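Putative NADPH:quinone oxidoreductase (Ralstonia eutropha, PDB 3IUP) binds NADPH and probably catalyses the NADPH-dependent reduction of quinones. Local coordinates at residues L193-Q206 with Q215-F228. Residues are numbered along the deposited sequence; the frame is centred on the assembly and turned at random.
Sequences LKDGIKLVNIVRKQ and QGAVHVCNAASPTF. With NDP (NADPH dihydro-nicotinamide-adenine-dinucleotide phosphate), chain C.
Asn201 pairs with Val220, Ile202 with Cys221 and Val203 with Asn222 where strand 220-222 adds a parallel edge to strand 199-203, closing a beta-alpha-beta unit of the Rossmann-type nucleotide-binding sheet. The strand axes approach to 4.6 Å at 26°, and the backbone ladder runs from Asn201 N to Ala223 N. At its start His219 O takes two donors: Asn201 N at 2.9 Å and the side-chain ND2 of the same residue at 3.1 Å, arriving from opposite faces of the carbonyl plane. With CG anti to the carbonyl carbon (chi1 -64°), the Asn201 amide lies back beside its own N, which makes this double grip possible.

Packing is tight on the face of Ile202 and Cys221, where Ile202 CG2 lies 4.0 Å from Phe228 CE1 and Val200 CG1 touches Cys221 SG; helix 228-239 covers Val200 with Leu232. The Gln206 end is looser and wetter. The Asn222 and Gln206 amides, their planes 52° apart, share only a weak bond, ND2 to OE1, and two waters bridge the residues. Asn222 OD1 instead turns back to accept from Ala224 N in an Asx turn.

Just past the strand, Arg204 and Lys205 reach the 2'-phosphate that distinguishes NADPH from NADH. The Arg204 guanidinium lays one face over the adenine and meets the phosphate at its edge, NH2 to O2X. Two donors converge on NDP O3X: Arg204 NE at 2.7 Å and Lys205 NZ at 2.6 Å.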
# COMPACT_ATOMS: atom_id res chain seq x y z
N LEU A 193 -20.53 8.06 16.28
CA LEU A 193 -21.31 8.15 17.51
C LEU A 193 -22.77 7.81 17.23
O LEU A 193 -23.36 7.01 17.92
CB LEU A 193 -21.17 9.52 18.19
CG LEU A 193 -19.83 9.72 18.91
CD1 LEU A 193 -19.63 11.22 19.27
CD2 LEU A 193 -19.70 8.84 20.14
N LYS A 194 -23.32 8.38 16.18
CA LYS A 194 -24.74 8.16 15.89
C LYS A 194 -24.99 6.74 15.42
O LYS A 194 -26.02 6.13 15.78
CB LYS A 194 -25.22 9.13 14.84
CG LYS A 194 -26.68 8.96 14.40
CD LYS A 194 -27.08 10.19 13.55
CE LYS A 194 -28.52 10.11 13.07
NZ LYS A 194 -29.47 10.46 14.17
N ASP A 195 -24.07 6.21 14.61
CA ASP A 195 -24.24 4.89 14.03
C ASP A 195 -23.67 3.75 14.88
O ASP A 195 -23.84 2.59 14.54
CB ASP A 195 -23.64 4.84 12.63
CG ASP A 195 -24.28 5.83 11.66
OD1 ASP A 195 -25.14 6.66 12.08
OD2 ASP A 195 -23.91 5.83 10.47
N GLY A 196 -22.99 4.05 15.99
CA GLY A 196 -22.44 2.98 16.82
C GLY A 196 -21.24 2.25 16.20
O GLY A 196 -21.08 1.05 16.37
N ILE A 197 -20.39 3.01 15.51
CA ILE A 197 -19.14 2.49 14.94
C ILE A 197 -17.98 2.87 15.84
O ILE A 197 -17.82 4.05 16.21
CB ILE A 197 -18.91 3.10 13.53
CG1 ILE A 197 -20.08 2.72 12.61
CG2 ILE A 197 -17.57 2.61 12.92
CD1 ILE A 197 -20.21 3.57 11.36
N LYS A 198 -17.14 1.89 16.16
CA LYS A 198 -15.96 2.14 16.95
C LYS A 198 -14.91 2.85 16.10
O LYS A 198 -14.67 2.52 14.93
CB LYS A 198 -15.42 0.81 17.52
CG LYS A 198 -16.47 0.06 18.33
CD LYS A 198 -15.88 -1.22 18.97
N LEU A 199 -14.30 3.85 16.71
CA LEU A 199 -13.48 4.79 15.97
C LEU A 199 -12.30 5.18 16.84
O LEU A 199 -12.48 5.50 18.03
CB LEU A 199 -14.32 5.98 15.61
CG LEU A 199 -13.55 7.21 15.11
CD1 LEU A 199 -12.81 6.90 13.73
CD2 LEU A 199 -14.44 8.43 14.98
N VAL A 200 -11.10 5.19 16.28
CA VAL A 200 -9.97 5.75 16.96
C VAL A 200 -9.58 7.01 16.26
O VAL A 200 -9.22 7.00 15.07
CB VAL A 200 -8.78 4.79 17.03
CG1 VAL A 200 -7.52 5.47 17.69
CG2 VAL A 200 -9.19 3.42 17.70
N ASN A 201 -9.64 8.13 16.99
CA ASN A 201 -9.25 9.43 16.46
C ASN A 201 -7.81 9.72 16.85
O ASN A 201 -7.45 9.53 18.00
CB ASN A 201 -10.13 10.54 17.08
CG ASN A 201 -11.57 10.41 16.71
OD1 ASN A 201 -11.96 10.82 15.63
ND2 ASN A 201 -12.41 9.83 17.61
N ILE A 202 -7.02 10.14 15.89
CA ILE A 202 -5.63 10.55 16.12
C ILE A 202 -5.47 12.01 15.78
O ILE A 202 -5.87 12.45 14.71
CB ILE A 202 -4.64 9.69 15.33
CG1 ILE A 202 -4.73 8.24 15.79
CG2 ILE A 202 -3.21 10.23 15.53
CD1 ILE A 202 -3.93 7.20 14.95
N VAL A 203 -4.89 12.77 16.71
CA VAL A 203 -4.65 14.20 16.53
C VAL A 203 -3.17 14.51 16.75
O VAL A 203 -2.40 13.62 17.13
CB VAL A 203 -5.52 15.04 17.51
CG1 VAL A 203 -7.01 14.81 17.25
CG2 VAL A 203 -5.15 14.71 18.97
N ARG A 204 -2.76 15.75 16.56
CA ARG A 204 -1.36 16.11 16.77
C ARG A 204 -1.06 17.08 17.88
O ARG A 204 0.11 17.37 18.13
CB ARG A 204 -0.70 16.57 15.48
CG ARG A 204 -1.07 17.94 15.01
CD ARG A 204 -0.02 18.36 13.95
NE ARG A 204 -0.33 19.61 13.27
CZ ARG A 204 0.44 20.16 12.32
NH1 ARG A 204 1.61 19.59 11.96
NH2 ARG A 204 0.09 21.30 11.73
N LYS A 205 -2.10 17.56 18.55
CA LYS A 205 -1.98 18.57 19.62
C LYS A 205 -3.01 18.13 20.66
O LYS A 205 -4.12 17.72 20.32
CB LYS A 205 -2.30 20.01 19.14
CG LYS A 205 -1.28 20.67 18.22
CD LYS A 205 -1.67 22.12 17.81
CE LYS A 205 -0.61 22.82 16.89
NZ LYS A 205 -0.52 22.38 15.42
N GLN A 206 -2.66 18.25 21.93
CA GLN A 206 -3.65 17.93 22.96
C GLN A 206 -4.93 18.75 22.90
O GLN A 206 -6.00 18.22 23.15
CB GLN A 206 -3.02 18.05 24.33
CG GLN A 206 -3.91 17.56 25.45
CD GLN A 206 -4.24 16.08 25.39
OE1 GLN A 206 -3.50 15.27 24.85
NE2 GLN A 206 -5.40 15.73 25.95
N GLN A 215 -16.77 16.83 22.06
CA GLN A 215 -17.77 16.40 21.11
C GLN A 215 -18.22 14.94 21.25
O GLN A 215 -18.96 14.41 20.40
CB GLN A 215 -17.28 16.68 19.69
CG GLN A 215 -16.97 18.15 19.42
CD GLN A 215 -16.48 18.41 18.01
OE1 GLN A 215 -16.03 17.46 17.32
NE2 GLN A 215 -16.47 19.68 17.60
N GLY A 216 -17.78 14.29 22.33
CA GLY A 216 -18.19 12.94 22.60
C GLY A 216 -17.34 11.78 22.07
O GLY A 216 -17.70 10.61 22.29
N ALA A 217 -16.20 12.09 21.47
CA ALA A 217 -15.29 11.03 20.95
C ALA A 217 -14.91 10.06 22.06
O ALA A 217 -14.55 10.47 23.14
CB ALA A 217 -14.05 11.64 20.33
N VAL A 218 -15.01 8.78 21.77
CA VAL A 218 -14.72 7.73 22.75
C VAL A 218 -13.19 7.57 22.89
O VAL A 218 -12.64 7.46 24.00
CB VAL A 218 -15.39 6.40 22.34
CG1 VAL A 218 -15.03 5.22 23.29
CG2 VAL A 218 -16.87 6.56 22.23
N HIS A 219 -12.50 7.52 21.74
CA HIS A 219 -11.06 7.26 21.69
C HIS A 219 -10.34 8.32 20.94
O HIS A 219 -10.58 8.49 19.74
CB HIS A 219 -10.77 5.96 20.96
CG HIS A 219 -11.36 4.76 21.59
ND1 HIS A 219 -10.83 4.19 22.73
CD2 HIS A 219 -12.45 4.02 21.26
CE1 HIS A 219 -11.56 3.14 23.06
NE2 HIS A 219 -12.54 3.01 22.19
N VAL A 220 -9.41 9.00 21.59
CA VAL A 220 -8.60 9.99 20.96
C VAL A 220 -7.18 9.80 21.44
O VAL A 220 -6.95 9.74 22.66
CB VAL A 220 -9.05 11.40 21.32
CG1 VAL A 220 -8.26 12.40 20.52
CG2 VAL A 220 -10.59 11.56 21.07
N CYS A 221 -6.25 9.65 20.50
CA CYS A 221 -4.83 9.54 20.77
C CYS A 221 -4.08 10.70 20.15
O CYS A 221 -4.32 11.09 19.02
CB CYS A 221 -4.27 8.26 20.17
SG CYS A 221 -5.12 6.81 20.83
N ASN A 222 -3.15 11.23 20.91
CA ASN A 222 -2.36 12.38 20.51
C ASN A 222 -0.98 11.88 20.11
O ASN A 222 -0.25 11.36 20.91
CB ASN A 222 -2.28 13.37 21.67
CG ASN A 222 -1.38 14.56 21.40
OD1 ASN A 222 -1.00 14.82 20.27
ND2 ASN A 222 -1.13 15.33 22.43
N ALA A 223 -0.61 12.12 18.84
CA ALA A 223 0.69 11.74 18.33
C ALA A 223 1.86 12.38 19.09
O ALA A 223 2.94 11.80 19.12
CB ALA A 223 0.76 12.07 16.79
N ALA A 224 1.64 13.54 19.72
CA ALA A 224 2.65 14.20 20.55
C ALA A 224 2.81 13.53 21.91
O ALA A 224 3.72 13.88 22.66
CB ALA A 224 2.32 15.69 20.73
N SER A 225 1.91 12.63 22.29
CA SER A 225 1.96 12.01 23.63
C SER A 225 3.22 11.20 23.80
O SER A 225 3.56 10.42 22.92
CB SER A 225 0.76 11.08 23.87
OG SER A 225 0.95 10.27 25.03
N PRO A 226 3.90 11.29 24.97
CA PRO A 226 5.04 10.37 25.12
C PRO A 226 4.64 8.92 25.24
O PRO A 226 5.50 8.07 25.13
CB PRO A 226 5.70 10.82 26.44
CG PRO A 226 4.58 11.55 27.17
CD PRO A 226 3.84 12.26 26.08
N THR A 227 3.38 8.62 25.43
CA THR A 227 2.93 7.23 25.43
C THR A 227 2.01 6.90 24.23
O THR A 227 1.17 6.00 24.33
CB THR A 227 2.15 6.89 26.69
OG1 THR A 227 1.10 7.83 26.86
CG2 THR A 227 3.09 6.93 27.97
N PHE A 228 2.14 7.65 23.14
CA PHE A 228 1.28 7.50 21.95
C PHE A 228 1.13 6.05 21.50
O PHE A 228 0.01 5.56 21.32
CB PHE A 228 1.86 8.34 20.80
CG PHE A 228 1.10 8.22 19.50
CD1 PHE A 228 -0.25 8.49 19.45
CD2 PHE A 228 1.75 7.83 18.33
CE1 PHE A 228 -0.97 8.39 18.25
CE2 PHE A 228 1.03 7.73 17.14
CZ PHE A 228 -0.31 8.00 17.11
PA NDP C . -9.46 21.20 7.93
O1A NDP C . -10.75 21.40 8.55
O2A NDP C . -8.77 22.36 7.31
O5B NDP C . -8.51 20.58 9.14
C5B NDP C . -7.18 20.19 8.77
C4B NDP C . -6.56 19.47 9.93
O4B NDP C . -5.29 19.09 9.49
C3B NDP C . -6.40 20.35 11.17
O3B NDP C . -6.83 19.76 12.38
C2B NDP C . -4.88 20.57 11.26
O2B NDP C . -4.37 20.63 12.60
C1B NDP C . -4.37 19.31 10.56
N9A NDP C . -3.04 19.48 9.96
C8A NDP C . -2.67 20.51 9.12
N7A NDP C . -1.41 20.29 8.70
C5A NDP C . -0.96 19.11 9.26
C6A NDP C . 0.25 18.39 9.20
N6A NDP C . 1.35 18.83 8.55
N1A NDP C . 0.37 17.21 9.90
C2A NDP C . -0.65 16.74 10.67
N3A NDP C . -1.83 17.44 10.73
C4A NDP C . -1.98 18.60 10.04
O3 NDP C . -9.43 20.07 6.78
PN NDP C . -10.66 19.35 6.14
O1N NDP C . -11.54 18.73 7.10
O2N NDP C . -11.32 20.20 5.09
O5D NDP C . -9.88 18.15 5.35
C5D NDP C . -9.31 17.07 6.10
C4D NDP C . -8.42 16.23 5.19
O4D NDP C . -9.30 15.43 4.37
C3D NDP C . -7.49 17.02 4.24
O3D NDP C . -6.23 16.38 4.11
C2D NDP C . -8.24 16.92 2.92
O2D NDP C . -7.45 17.09 1.75
C1D NDP C . -8.77 15.49 3.05
N1N NDP C . -9.83 15.16 2.07
C2N NDP C . -9.51 14.25 1.12
C3N NDP C . -10.41 13.88 0.15
C7N NDP C . -10.08 12.76 -0.81
O7N NDP C . -10.99 12.54 -1.84
N7N NDP C . -8.97 12.00 -0.75
C4N NDP C . -11.83 14.27 0.29
C5N NDP C . -12.09 15.27 1.38
C6N NDP C . -11.07 15.67 2.24
P2B NDP C . -3.35 21.83 13.06
O1X NDP C . -4.21 22.91 13.72
O2X NDP C . -2.55 22.41 11.89
O3X NDP C . -2.42 21.14 14.07
O HOH W 1 -13.66 7.64 19.14
O HOH W 2 -1.33 14.02 25.30
O HOH W 3 0.20 17.93 22.61